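Local coordinates for protein intramolecular trans-sialidase (Macrobdella decora, PDB 3SLI) that catalyses intramolecular trans-sialylation, probably cleaving sialosides such as 3'-sialyllactose to release 2,7-anhydro-Neu5Ac, at residues Ile1-Met7 with Ala28-Met34; Gly19-Asp23 with Asp151-Gly156; Lys579-Leu584 with Ile598-Asn604; Met521-Lys527 with Lys613-Glu617; Phe127-Leu132 with Ile188-Thr194. All blocks are in the same frame, centred on the assembly; numbering follows the deposited sequence.

Contact 1 (Ile1-Met7 with Ala28-Met34); sequences IPEGILM and AKYVKAM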
# COMPACT_ATOMS: atom_id res chain seq x y z
N ILE A 1 -35.68 8.00 -29.59
CA ILE A 1 -34.47 8.69 -29.03
C ILE A 1 -33.38 8.66 -30.11
O ILE A 1 -33.05 7.60 -30.64
CB ILE A 1 -33.97 7.97 -27.75
CG1 ILE A 1 -35.06 8.00 -26.67
CG2 ILE A 1 -32.71 8.65 -27.22
CD1 ILE A 1 -34.65 7.31 -25.37
N PRO A 2 -32.84 9.84 -30.47
CA PRO A 2 -31.80 9.91 -31.49
C PRO A 2 -30.48 9.29 -31.04
O PRO A 2 -30.27 9.05 -29.84
CB PRO A 2 -31.68 11.41 -31.76
CG PRO A 2 -32.02 12.02 -30.45
CD PRO A 2 -33.20 11.19 -30.00
N GLU A 3 -29.62 8.97 -32.01
CA GLU A 3 -28.30 8.38 -31.74
C GLU A 3 -27.24 9.46 -31.52
O GLU A 3 -27.15 10.42 -32.30
CB GLU A 3 -27.88 7.49 -32.91
CG GLU A 3 -28.61 6.17 -32.99
CD GLU A 3 -28.32 5.27 -31.80
OE1 GLU A 3 -27.13 5.07 -31.47
OE2 GLU A 3 -29.29 4.78 -31.18
N GLY A 4 -26.44 9.30 -30.47
CA GLY A 4 -25.39 10.26 -30.20
C GLY A 4 -25.69 11.15 -29.01
O GLY A 4 -26.42 10.78 -28.10
N ILE A 5 -25.11 12.34 -29.04
CA ILE A 5 -25.28 13.31 -27.97
C ILE A 5 -26.70 13.86 -27.82
O ILE A 5 -27.24 14.50 -28.73
CB ILE A 5 -24.27 14.48 -28.14
CG1 ILE A 5 -22.84 13.93 -28.18
CG2 ILE A 5 -24.42 15.48 -27.01
CD1 ILE A 5 -21.76 14.99 -28.42
N LEU A 6 -27.29 13.58 -26.66
CA LEU A 6 -28.63 14.05 -26.32
C LEU A 6 -28.56 15.39 -25.61
O LEU A 6 -29.47 16.21 -25.72
CB LEU A 6 -29.33 13.05 -25.39
CG LEU A 6 -29.57 11.62 -25.87
CD1 LEU A 6 -30.36 10.85 -24.81
CD2 LEU A 6 -30.31 11.62 -27.21
N MET A 7 -27.46 15.63 -24.90
CA MET A 7 -27.32 16.86 -24.13
C MET A 7 -25.84 17.13 -23.86
O MET A 7 -25.07 16.20 -23.65
CB MET A 7 -28.06 16.66 -22.81
CG MET A 7 -28.21 17.87 -21.92
SD MET A 7 -29.09 17.42 -20.39
CE MET A 7 -30.82 17.53 -20.92
N ALA A 28 -33.73 17.20 -23.01
CA ALA A 28 -34.21 16.73 -21.70
C ALA A 28 -35.25 15.63 -21.85
O ALA A 28 -35.18 14.61 -21.16
CB ALA A 28 -34.76 17.89 -20.88
N LYS A 29 -36.18 15.79 -22.79
CA LYS A 29 -37.21 14.77 -23.03
C LYS A 29 -36.60 13.41 -23.39
O LYS A 29 -37.19 12.37 -23.11
CB LYS A 29 -38.20 15.21 -24.12
CG LYS A 29 -37.57 15.53 -25.47
CD LYS A 29 -38.55 16.25 -26.37
CE LYS A 29 -37.83 16.92 -27.53
NZ LYS A 29 -38.74 17.73 -28.39
N TYR A 30 -35.44 13.42 -24.03
CA TYR A 30 -34.78 12.17 -24.40
C TYR A 30 -34.02 11.59 -23.20
O TYR A 30 -34.07 10.39 -22.94
CB TYR A 30 -33.81 12.39 -25.56
CG TYR A 30 -34.46 12.94 -26.80
CD1 TYR A 30 -35.54 12.28 -27.40
CD2 TYR A 30 -34.02 14.14 -27.36
CE1 TYR A 30 -36.17 12.81 -28.52
CE2 TYR A 30 -34.64 14.67 -28.48
CZ TYR A 30 -35.72 14.01 -29.05
OH TYR A 30 -36.36 14.56 -30.13
N VAL A 31 -33.34 12.46 -22.46
CA VAL A 31 -32.56 12.04 -21.29
C VAL A 31 -33.47 11.42 -20.22
O VAL A 31 -33.12 10.41 -19.61
CB VAL A 31 -31.75 13.24 -20.70
CG1 VAL A 31 -30.99 12.81 -19.45
CG2 VAL A 31 -30.75 13.76 -21.75
N LYS A 32 -34.68 11.98 -20.07
CA LYS A 32 -35.64 11.47 -19.09
C LYS A 32 -36.21 10.10 -19.44
O LYS A 32 -36.92 9.50 -18.63
CB LYS A 32 -36.80 12.45 -18.89
CG LYS A 32 -36.45 13.75 -18.20
CD LYS A 32 -37.61 14.74 -18.25
CE LYS A 32 -37.16 16.12 -17.76
NZ LYS A 32 -38.22 17.17 -17.78
N ALA A 33 -35.87 9.59 -20.63
CA ALA A 33 -36.37 8.30 -21.08
C ALA A 33 -35.31 7.34 -21.62
O ALA A 33 -35.64 6.34 -22.26
CB ALA A 33 -37.47 8.50 -22.13
N MET A 34 -34.04 7.59 -21.30
CA MET A 34 -32.94 6.75 -21.77
C MET A 34 -33.06 5.27 -21.39
O MET A 34 -33.28 4.93 -20.22
CB MET A 34 -31.61 7.28 -21.24
CG MET A 34 -31.24 8.63 -21.81
SD MET A 34 -29.83 9.38 -20.98
CE MET A 34 -28.47 8.51 -21.78
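P2 lies across the face of the Y30 ring: the two side chains cross at about a right angle, and P2 CD sits 3.6 Å from the centroid of the Y30 ring, only 10° off its normal. This is a CH-pi contact over the face. The opposite face is covered by Y30's own neighbour, K29, whose CG lies above the centre of the ring, so the phenol is clasped between two aliphatic groups. L6 crosses Y30 obliquely at the base of the ring, both its methyls, CD1 and CD2, 3.9 Å from Y30 CB. CD1 also meets M34 CG at 3.8 Å, the leucine and methionine chains sliding past each other in opposite directions.

These contacts belong to the N-terminal domain, whose two antiparallel sheets and sequence family point to a concanavalin-like beta sandwich. L6 and M7 together face V177, a classic beta bulge at the start of strand 5-14, while V31 of the short helix 28-31 also touches F55 and V57 of the other sheet. The helix thus lies where both sheets can be reached.

M7 runs extended to its sulfur and then bends (chi3 -84°), which lays its CE methyl 3.6 Å from A28 CA. The same methyl is 3.9 Å from V31 CG2, a branch that also touches L6 CB. At the type I turn V31-M34, I1 brings the tip of its longer branch to the backbone, CD1 3.4 Å from A33 O.

Contact 2 (Gly19-Asp23 with Asp151-Gly156); sequences GYSLD and DNVTLG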
# COMPACT_ATOMS: atom_id res chain seq x y z
N GLY A 19 -27.84 23.12 -6.72
CA GLY A 19 -28.03 22.28 -7.89
C GLY A 19 -28.17 23.16 -9.13
O GLY A 19 -27.95 24.38 -9.07
N TYR A 20 -28.50 22.54 -10.26
CA TYR A 20 -28.68 23.27 -11.52
C TYR A 20 -29.64 22.46 -12.38
O TYR A 20 -29.40 21.29 -12.65
CB TYR A 20 -27.33 23.43 -12.25
CG TYR A 20 -27.39 24.33 -13.46
CD1 TYR A 20 -27.76 23.83 -14.72
CD2 TYR A 20 -27.06 25.69 -13.36
CE1 TYR A 20 -27.81 24.67 -15.84
CE2 TYR A 20 -27.10 26.53 -14.47
CZ TYR A 20 -27.47 26.01 -15.71
OH TYR A 20 -27.48 26.83 -16.82
N SER A 21 -30.73 23.10 -12.82
CA SER A 21 -31.74 22.44 -13.64
C SER A 21 -31.41 22.37 -15.13
O SER A 21 -31.08 23.37 -15.75
CB SER A 21 -33.09 23.13 -13.46
OG SER A 21 -34.05 22.58 -14.35
N LEU A 22 -31.53 21.17 -15.69
CA LEU A 22 -31.29 20.95 -17.12
C LEU A 22 -32.62 20.59 -17.80
O LEU A 22 -32.64 20.05 -18.91
CB LEU A 22 -30.29 19.81 -17.31
CG LEU A 22 -28.87 20.10 -16.85
CD1 LEU A 22 -28.01 18.87 -17.06
CD2 LEU A 22 -28.32 21.30 -17.60
N ASP A 23 -33.72 20.88 -17.12
CA ASP A 23 -35.06 20.59 -17.62
C ASP A 23 -35.41 21.32 -18.93
O ASP A 23 -36.17 20.79 -19.73
CB ASP A 23 -36.12 20.91 -16.55
CG ASP A 23 -35.98 20.05 -15.28
OD1 ASP A 23 -35.16 19.11 -15.27
OD2 ASP A 23 -36.70 20.32 -14.29
N ASP A 151 -39.29 13.43 -13.69
CA ASP A 151 -39.74 14.80 -13.97
C ASP A 151 -38.62 15.83 -13.92
O ASP A 151 -38.89 17.04 -13.91
CB ASP A 151 -40.85 15.19 -12.98
CG ASP A 151 -40.35 15.35 -11.54
OD1 ASP A 151 -39.19 14.99 -11.24
OD2 ASP A 151 -41.13 15.83 -10.69
N ASN A 152 -37.37 15.38 -13.89
CA ASN A 152 -36.26 16.32 -13.82
C ASN A 152 -34.91 15.72 -14.21
O ASN A 152 -34.71 14.51 -14.14
CB ASN A 152 -36.17 16.94 -12.41
CG ASN A 152 -35.49 16.01 -11.40
OD1 ASN A 152 -34.26 16.04 -11.25
ND2 ASN A 152 -36.27 15.20 -10.71
N VAL A 153 -34.02 16.61 -14.65
CA VAL A 153 -32.65 16.27 -15.02
C VAL A 153 -31.91 17.36 -14.26
O VAL A 153 -32.13 18.56 -14.50
CB VAL A 153 -32.38 16.42 -16.53
CG1 VAL A 153 -30.91 16.10 -16.83
CG2 VAL A 153 -33.29 15.49 -17.32
N THR A 154 -31.06 16.96 -13.32
CA THR A 154 -30.36 17.91 -12.47
C THR A 154 -28.85 17.65 -12.35
O THR A 154 -28.39 16.51 -12.34
CB THR A 154 -30.99 17.91 -11.04
OG1 THR A 154 -32.39 18.21 -11.13
CG2 THR A 154 -30.32 18.95 -10.14
N LEU A 155 -28.12 18.75 -12.23
CA LEU A 155 -26.68 18.74 -12.07
C LEU A 155 -26.42 19.20 -10.62
O LEU A 155 -27.13 20.08 -10.11
CB LEU A 155 -26.08 19.78 -13.03
CG LEU A 155 -25.03 19.45 -14.09
CD1 LEU A 155 -25.33 18.14 -14.78
CD2 LEU A 155 -24.95 20.62 -15.08
N GLY A 156 -25.45 18.57 -9.96
CA GLY A 156 -25.10 18.96 -8.60
C GLY A 156 -26.01 18.58 -7.45
O GLY A 156 -25.93 19.16 -6.37
O HOH W 1 -25.99 21.75 -5.04
O HOH W 2 -33.88 20.09 -12.42
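The Y20 ring has L22 CD2 at its edge, in plane, and L155 CD2 nearby at a slant. Farther along the pair of segments, the carboxylate of D23 and the amide of N152 are turned 53° apart. That amide is held from both ends: its ND2 donates in its own plane to D151 OD1, and its OD1 accepts from T154 OG1, while the other oxygen of the aspartate, D151 OD2, bonds to S60 OG. Strand 20-21 is an outermost strand of a six-stranded antiparallel sheet, one of the two sheets of a probable concanavalin-like sandwich, and it pairs here with strand 152-155. Y20 and L155 form a hydrogen-bonded pair, in which L155 N donates to Y20 O at 2.9 Å with an angle of 169°; the return bond is bent and weak. S21 and T154 follow as a non-hydrogen-bonded pair, and L22 N then donates to V153 O at 2.9 Å.

On the apolar side, L22 crosses V153 at about a right angle, its CB 3.8 Å from V153 CG1. Its CD1 methyl goes on to L155 CD1 at 3.6 Å, a layer that M7 and F55 extend.

Beyond the strand the pairing passes to a side chain. S21 OG accepts from D23 N, an ST turn that carries the chain round to D23, and V153 N donates to D23 OD1 at 2.8 Å, nearly along the C-O axis of that oxygen.

Contact 3 (Lys579-Leu584 with Ile598-Asn604); sequences KPAIIL and IWIGLVN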
# COMPACT_ATOMS: atom_id res chain seq x y z
N LYS A 579 18.54 25.78 9.72
CA LYS A 579 18.72 24.70 10.68
C LYS A 579 18.68 23.31 10.04
O LYS A 579 18.17 23.15 8.93
CB LYS A 579 17.62 24.77 11.75
CG LYS A 579 17.60 26.07 12.53
CD LYS A 579 16.46 26.11 13.53
CE LYS A 579 16.57 27.36 14.40
NZ LYS A 579 15.40 27.55 15.31
N PRO A 580 19.30 22.31 10.70
CA PRO A 580 19.29 20.95 10.16
C PRO A 580 17.80 20.57 10.18
O PRO A 580 17.09 20.91 11.14
CB PRO A 580 20.05 20.16 11.23
CG PRO A 580 20.98 21.16 11.79
CD PRO A 580 20.13 22.39 11.92
N ALA A 581 17.33 19.88 9.16
CA ALA A 581 15.92 19.53 9.10
C ALA A 581 15.63 18.08 8.82
O ALA A 581 16.44 17.39 8.20
CB ALA A 581 15.23 20.40 8.06
N ILE A 582 14.50 17.61 9.32
CA ILE A 582 14.04 16.24 9.08
C ILE A 582 12.62 16.42 8.53
O ILE A 582 12.00 17.46 8.75
CB ILE A 582 14.10 15.33 10.35
CG1 ILE A 582 13.25 15.91 11.49
CG2 ILE A 582 15.55 15.16 10.79
CD1 ILE A 582 13.12 15.00 12.69
N ILE A 583 12.14 15.45 7.75
CA ILE A 583 10.82 15.55 7.15
C ILE A 583 10.02 14.29 7.48
O ILE A 583 10.53 13.17 7.33
CB ILE A 583 10.94 15.74 5.61
CG1 ILE A 583 11.89 16.91 5.32
CG2 ILE A 583 9.57 16.03 4.99
CD1 ILE A 583 12.17 17.14 3.85
N LEU A 584 8.77 14.47 7.93
CA LEU A 584 7.93 13.34 8.32
C LEU A 584 6.61 13.29 7.55
O LEU A 584 6.00 14.33 7.31
CB LEU A 584 7.65 13.40 9.83
CG LEU A 584 6.81 12.29 10.48
CD1 LEU A 584 7.26 12.08 11.92
CD2 LEU A 584 5.31 12.61 10.43
N ILE A 598 2.74 16.22 5.35
CA ILE A 598 4.19 16.19 5.35
C ILE A 598 4.61 17.33 6.27
O ILE A 598 4.15 18.46 6.13
CB ILE A 598 4.77 16.39 3.93
CG1 ILE A 598 4.34 15.24 3.03
CG2 ILE A 598 6.29 16.49 3.99
CD1 ILE A 598 4.75 15.41 1.57
N TRP A 599 5.41 17.00 7.28
CA TRP A 599 5.88 17.97 8.26
C TRP A 599 7.37 18.18 8.14
O TRP A 599 8.11 17.24 7.83
CB TRP A 599 5.63 17.44 9.68
CG TRP A 599 4.20 17.14 10.04
CD1 TRP A 599 3.45 16.08 9.63
CD2 TRP A 599 3.37 17.91 10.91
NE1 TRP A 599 2.20 16.14 10.19
CE2 TRP A 599 2.12 17.26 10.97
CE3 TRP A 599 3.56 19.10 11.64
CZ2 TRP A 599 1.06 17.75 11.74
CZ3 TRP A 599 2.50 19.58 12.41
CH2 TRP A 599 1.26 18.91 12.45
N ILE A 600 7.81 19.39 8.43
CA ILE A 600 9.22 19.73 8.42
C ILE A 600 9.60 20.05 9.87
O ILE A 600 8.98 20.91 10.53
CB ILE A 600 9.52 20.94 7.52
CG1 ILE A 600 9.31 20.56 6.05
CG2 ILE A 600 10.96 21.41 7.73
CD1 ILE A 600 9.58 21.68 5.09
N GLY A 601 10.57 19.30 10.39
CA GLY A 601 11.05 19.48 11.75
C GLY A 601 12.45 20.06 11.76
O GLY A 601 13.36 19.50 11.13
N LEU A 602 12.62 21.18 12.45
CA LEU A 602 13.91 21.86 12.56
C LEU A 602 14.62 21.43 13.84
O LEU A 602 14.04 21.50 14.93
CB LEU A 602 13.70 23.38 12.56
CG LEU A 602 13.67 24.12 11.21
CD1 LEU A 602 13.08 23.28 10.08
CD2 LEU A 602 12.94 25.45 11.36
N VAL A 603 15.85 20.95 13.69
CA VAL A 603 16.65 20.48 14.82
C VAL A 603 17.31 21.64 15.57
O VAL A 603 18.01 22.46 14.97
CB VAL A 603 17.75 19.49 14.36
CG1 VAL A 603 18.65 19.09 15.54
CG2 VAL A 603 17.11 18.24 13.73
N ASN A 604 17.04 21.72 16.87
CA ASN A 604 17.61 22.78 17.71
C ASN A 604 18.51 22.15 18.76
O ASN A 604 18.23 21.06 19.27
CB ASN A 604 16.51 23.57 18.42
CG ASN A 604 15.68 24.42 17.48
OD1 ASN A 604 16.09 25.51 17.09
ND2 ASN A 604 14.51 23.93 17.11
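With CG turned away from its carbonyl carbon (chi1 -60°) and every later bond extended, K579 reaches across to the neighbouring strand, past L602, to N604, where NZ donates to OD1 at 2.8 Å. The ammonium lies in the plane of the amide carbonyl, on a lone pair. On the way, the lysine stem crosses L602 at about a right angle, K579 CD lying 4.0 Å from L602 CB. I582 takes a different torsion: its CG1 sits between the backbone N and the carbonyl carbon (chi1 58°), which places it on the side of G601, 3.6 Å from G601 O. The glycine has no side chain to meet it there.

The two segments are the arms of the hairpin 579-587/596-605, the middle pair of a four-stranded antiparallel sheet of the kind that forms each blade of a sialidase beta propeller. I582 and L584 pair with G601 and W599 through two reciprocal sets of hydrogen bonds, and the ladder continues at V603 N, which donates to P580 O at 2.8 Å and almost straight, 176°. A581, I583, I600 and L602 fill one face of this pair of strands, with I582, L584 and W599 on the other.

L584 and W599 lie side by side and point the same way, L584 CD2 being 4.0 Å from W599 CD1, while L584 O lies at the edge of the indole, in its plane. Packing is tightest across I583 and I598, whose CG2 methyls come within 3.5 Å, closer than ordinary van der Waals contact.

Contact 4 (Met521-Lys527 with Lys613-Glu617); sequences MPDGSLK and KYSVE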
# COMPACT_ATOMS: atom_id res chain seq x y z
N MET A 521 21.09 12.80 14.05
CA MET A 521 21.29 14.16 14.55
C MET A 521 22.64 14.67 14.06
O MET A 521 23.49 13.89 13.65
CB MET A 521 21.21 14.17 16.08
CG MET A 521 19.82 13.83 16.62
SD MET A 521 18.55 15.03 16.16
CE MET A 521 17.75 14.19 14.79
N PRO A 522 22.86 16.00 14.12
CA PRO A 522 24.13 16.57 13.66
C PRO A 522 25.41 15.92 14.18
O PRO A 522 26.37 15.77 13.43
CB PRO A 522 24.02 18.02 14.09
CG PRO A 522 22.56 18.29 13.92
CD PRO A 522 21.94 17.07 14.55
N ASP A 523 25.41 15.52 15.45
CA ASP A 523 26.60 14.91 16.04
C ASP A 523 26.71 13.40 15.86
O ASP A 523 27.67 12.79 16.34
CB ASP A 523 26.74 15.27 17.54
CG ASP A 523 25.63 14.67 18.41
OD1 ASP A 523 24.75 13.95 17.90
OD2 ASP A 523 25.64 14.93 19.63
N GLY A 524 25.74 12.81 15.18
CA GLY A 524 25.77 11.38 14.97
C GLY A 524 24.82 10.60 15.85
O GLY A 524 24.62 9.40 15.62
N SER A 525 24.27 11.24 16.88
CA SER A 525 23.31 10.54 17.75
C SER A 525 22.08 10.27 16.88
O SER A 525 21.94 10.84 15.79
CB SER A 525 22.97 11.36 19.00
OG SER A 525 22.56 12.68 18.69
N LEU A 526 21.19 9.40 17.34
CA LEU A 526 20.03 9.06 16.53
C LEU A 526 18.71 9.24 17.25
O LEU A 526 18.62 9.07 18.47
CB LEU A 526 20.14 7.59 16.10
CG LEU A 526 21.45 7.06 15.51
CD1 LEU A 526 21.41 5.54 15.49
CD2 LEU A 526 21.70 7.61 14.11
N LYS A 527 17.67 9.59 16.48
CA LYS A 527 16.32 9.72 17.01
C LYS A 527 15.47 8.81 16.13
O LYS A 527 15.58 8.84 14.90
CB LYS A 527 15.80 11.16 16.94
CG LYS A 527 16.32 12.06 18.06
CD LYS A 527 15.57 13.38 18.09
CE LYS A 527 16.11 14.32 19.16
NZ LYS A 527 16.02 13.72 20.53
N LYS A 613 20.17 16.61 24.37
CA LYS A 613 20.92 17.58 23.57
C LYS A 613 20.10 18.28 22.49
O LYS A 613 20.19 19.50 22.33
CB LYS A 613 22.15 16.91 22.94
CG LYS A 613 23.02 17.85 22.11
CD LYS A 613 24.35 17.19 21.78
CE LYS A 613 25.21 18.03 20.85
NZ LYS A 613 25.57 19.35 21.44
N TYR A 614 19.29 17.51 21.76
CA TYR A 614 18.50 18.08 20.67
C TYR A 614 16.99 18.09 20.88
O TYR A 614 16.42 17.21 21.52
CB TYR A 614 18.81 17.36 19.35
CG TYR A 614 20.26 17.43 18.93
CD1 TYR A 614 20.79 18.59 18.35
CD2 TYR A 614 21.10 16.33 19.07
CE1 TYR A 614 22.11 18.65 17.93
CE2 TYR A 614 22.43 16.37 18.66
CZ TYR A 614 22.93 17.53 18.09
OH TYR A 614 24.23 17.55 17.63
N SER A 615 16.35 19.08 20.27
CA SER A 615 14.91 19.24 20.32
C SER A 615 14.45 19.57 18.91
O SER A 615 15.04 20.43 18.26
CB SER A 615 14.53 20.39 21.26
OG SER A 615 13.13 20.54 21.32
N VAL A 616 13.45 18.86 18.42
CA VAL A 616 12.93 19.09 17.07
C VAL A 616 11.65 19.93 17.11
O VAL A 616 10.69 19.58 17.80
CB VAL A 616 12.65 17.75 16.34
CG1 VAL A 616 12.05 18.00 14.97
CG2 VAL A 616 13.93 16.95 16.22
N GLU A 617 11.67 21.06 16.42
CA GLU A 617 10.51 21.94 16.34
C GLU A 617 9.75 21.63 15.04
O GLU A 617 10.27 21.89 13.94
CB GLU A 617 10.94 23.41 16.33
CG GLU A 617 9.78 24.38 16.13
CD GLU A 617 10.21 25.78 15.72
OE1 GLU A 617 11.42 26.02 15.49
OE2 GLU A 617 9.31 26.66 15.62
O HOH W 3 18.98 14.58 21.60
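The Y614 ring lies against a tight turn, the D523 carboxylate standing at its edge with its plane 88° from that of the ring. The phenol oxygen accepts a weak, bent bond from the backbone: D523 N lies 3.2 Å from Y614 OH, at an angle of 124°. Above and below, the ring is covered by aliphatic carbon. P522 CD lies 3.6 Å over one face, toward the rim, in a CH-pi contact, and CG of the preceding residue, K613, covers the opposite face. M521 folds alongside with its chain bent at chi2 and chi3; this brings its sulfur to 4.6 Å from the Y614 centroid, an oblique Met-aromatic contact.

The turn itself, type I from M521 to G524, links strands 516-520 and 526-530 of one sheet of the propeller, whereas Y614 begins the outermost strand, 614-623, of another. D523 adds an overlapping Asx turn: OD1 accepts from S525 N at 2.9 Å, from above the carboxylate plane, and from S525 OG at 2.7 Å on the syn lone pair.

The charged ends largely look to other partners. K613 NZ stays 4.8 Å from D523 OD2 and forms a salt bridge with D605 instead, although its CE and CD graze that oxygen. K527 NZ, paired with E539 and T541, also donates to a water, which accepts from Y614 N at 3.0 Å as well.

Contact 5 (Phe127-Leu132 with Ile188-Thr194); sequences FANGEL and IQATGVT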
# COMPACT_ATOMS: atom_id res chain seq x y z
N PHE A 127 -15.80 4.77 -14.78
CA PHE A 127 -14.43 5.14 -15.13
C PHE A 127 -14.11 6.47 -14.47
O PHE A 127 -15.00 7.29 -14.24
CB PHE A 127 -14.29 5.36 -16.65
CG PHE A 127 -14.66 4.18 -17.50
CD1 PHE A 127 -16.00 3.88 -17.77
CD2 PHE A 127 -13.67 3.37 -18.05
CE1 PHE A 127 -16.35 2.78 -18.57
CE2 PHE A 127 -14.00 2.27 -18.85
CZ PHE A 127 -15.35 1.98 -19.11
N ALA A 128 -12.83 6.70 -14.23
CA ALA A 128 -12.37 7.96 -13.67
C ALA A 128 -10.89 8.12 -13.93
O ALA A 128 -10.13 7.15 -13.83
CB ALA A 128 -12.66 8.05 -12.18
N ASN A 129 -10.52 9.31 -14.37
CA ASN A 129 -9.13 9.67 -14.63
C ASN A 129 -8.30 8.64 -15.39
O ASN A 129 -7.15 8.35 -15.04
CB ASN A 129 -8.45 10.07 -13.32
CG ASN A 129 -9.15 11.25 -12.63
OD1 ASN A 129 -9.81 12.07 -13.27
ND2 ASN A 129 -9.03 11.32 -11.31
N GLY A 130 -8.91 8.07 -16.43
CA GLY A 130 -8.23 7.11 -17.27
C GLY A 130 -8.26 5.66 -16.87
O GLY A 130 -7.54 4.85 -17.47
N GLU A 131 -9.08 5.29 -15.90
CA GLU A 131 -9.14 3.90 -15.47
C GLU A 131 -10.55 3.37 -15.32
O GLU A 131 -11.47 4.12 -14.98
CB GLU A 131 -8.42 3.72 -14.12
CG GLU A 131 -6.98 4.26 -14.06
CD GLU A 131 -5.99 3.50 -14.94
OE1 GLU A 131 -6.26 2.33 -15.31
OE2 GLU A 131 -4.93 4.07 -15.27
N LEU A 132 -10.72 2.08 -15.61
CA LEU A 132 -11.99 1.38 -15.43
C LEU A 132 -12.00 1.02 -13.95
O LEU A 132 -11.15 0.25 -13.50
CB LEU A 132 -12.03 0.10 -16.27
CG LEU A 132 -13.14 -0.89 -15.92
CD1 LEU A 132 -14.52 -0.26 -16.10
CD2 LEU A 132 -13.00 -2.13 -16.78
N ILE A 188 -11.69 5.37 -21.47
CA ILE A 188 -10.38 5.39 -20.82
C ILE A 188 -9.67 6.64 -21.35
O ILE A 188 -9.12 7.44 -20.59
CB ILE A 188 -9.52 4.14 -21.21
CG1 ILE A 188 -10.07 2.86 -20.58
CG2 ILE A 188 -8.06 4.34 -20.83
CD1 ILE A 188 -9.97 2.81 -19.07
N GLN A 189 -9.73 6.81 -22.66
CA GLN A 189 -9.13 7.94 -23.35
C GLN A 189 -9.75 9.27 -22.90
O GLN A 189 -9.04 10.19 -22.48
CB GLN A 189 -9.31 7.75 -24.86
CG GLN A 189 -8.65 8.79 -25.73
CD GLN A 189 -7.15 8.65 -25.76
OE1 GLN A 189 -6.62 7.53 -25.81
NE2 GLN A 189 -6.44 9.78 -25.73
N ALA A 190 -11.08 9.35 -22.95
CA ALA A 190 -11.80 10.56 -22.55
C ALA A 190 -11.54 10.98 -21.10
O ALA A 190 -11.29 12.16 -20.83
CB ALA A 190 -13.29 10.38 -22.77
N THR A 191 -11.61 10.03 -20.17
CA THR A 191 -11.39 10.35 -18.76
C THR A 191 -9.91 10.52 -18.39
O THR A 191 -9.59 11.22 -17.43
CB THR A 191 -12.06 9.32 -17.80
OG1 THR A 191 -11.49 8.02 -17.98
CG2 THR A 191 -13.58 9.25 -18.05
N GLY A 192 -9.02 9.93 -19.19
CA GLY A 192 -7.59 10.03 -18.93
C GLY A 192 -6.97 11.40 -19.13
O GLY A 192 -5.77 11.59 -18.92
N VAL A 193 -7.79 12.38 -19.50
CA VAL A 193 -7.31 13.73 -19.71
C VAL A 193 -6.90 14.42 -18.40
O VAL A 193 -6.27 15.48 -18.42
CB VAL A 193 -8.35 14.56 -20.50
CG1 VAL A 193 -9.47 15.05 -19.59
CG2 VAL A 193 -7.67 15.71 -21.21
N THR A 194 -7.30 13.85 -17.27
CA THR A 194 -6.93 14.41 -15.97
C THR A 194 -6.35 13.30 -15.09
O THR A 194 -7.03 12.32 -14.79
CB THR A 194 -8.12 15.08 -15.23
OG1 THR A 194 -9.25 14.18 -15.20
CG2 THR A 194 -8.50 16.40 -15.89
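G130, in the type I' turn from A128 to E131, comes up against G192 at the end of helix 184-191, the two CA atoms only 3.4 Å apart, and T191 to T194 form a type I turn beside it. The hydroxyl of T191 makes one polar link. With chi1 at 63° its OG1 stands between the backbone N and the carbonyl carbon, where it accepts from G130 N at 3.0 Å and also bonds to L187 O of its own helix. N129 CA adds a CA-H...O contact to T191 O at 3.2 Å. Farther along, T194 OG1 donates to N129 OD1 at 2.9 Å, from 40° above the carbonyl plane. On the apolar side, I188 crosses F127 at about a right angle and brings CD1 to the edge of the phenyl ring, 3.9 Å from F127 CD2, while L132 CD1 covers one face of the ring. I188 CG2 lies 3.4 Å from G130 O.

In the domain as a whole, this is a hairpin tip of strands 123-128 and 131-137 lying against the C-terminal end of helix 184-191. T112 of the adjoining strand 107-118 bonds both N129 OD1 and T194 OG1, and T191 packs on A114 and on I40 of strand 37-45.

How the contacts relate
The five contacts fall into two groups. Contacts 1, 2 and 5 lie in the N-terminal sandwich, and contacts 3 and 4 in the propeller-like region. Contacts 1 and 2, with centres 14 Å apart, touch directly: A28 CB packs 3.4 Å from D23 O, and their segments alternate along the chain. Contact 5 reaches the same sheet as contact 1 but lies 23 Å from it, centre to centre. Contacts 3 and 4 are 11 Å apart between centres; contact 4 reaches the sheet of contact 3 through strand 614-623, with N604 N 2.8 Å from S615 O, probably hydrogen-bonded. Contacts 1 and 4 lie about 67 Å apart, centre to centre. The bound 2,7-anhydro-Neu5Ac probably lies in the propeller, as in other sialidases, which places contacts 3 and 4 in the probable catalytic domain.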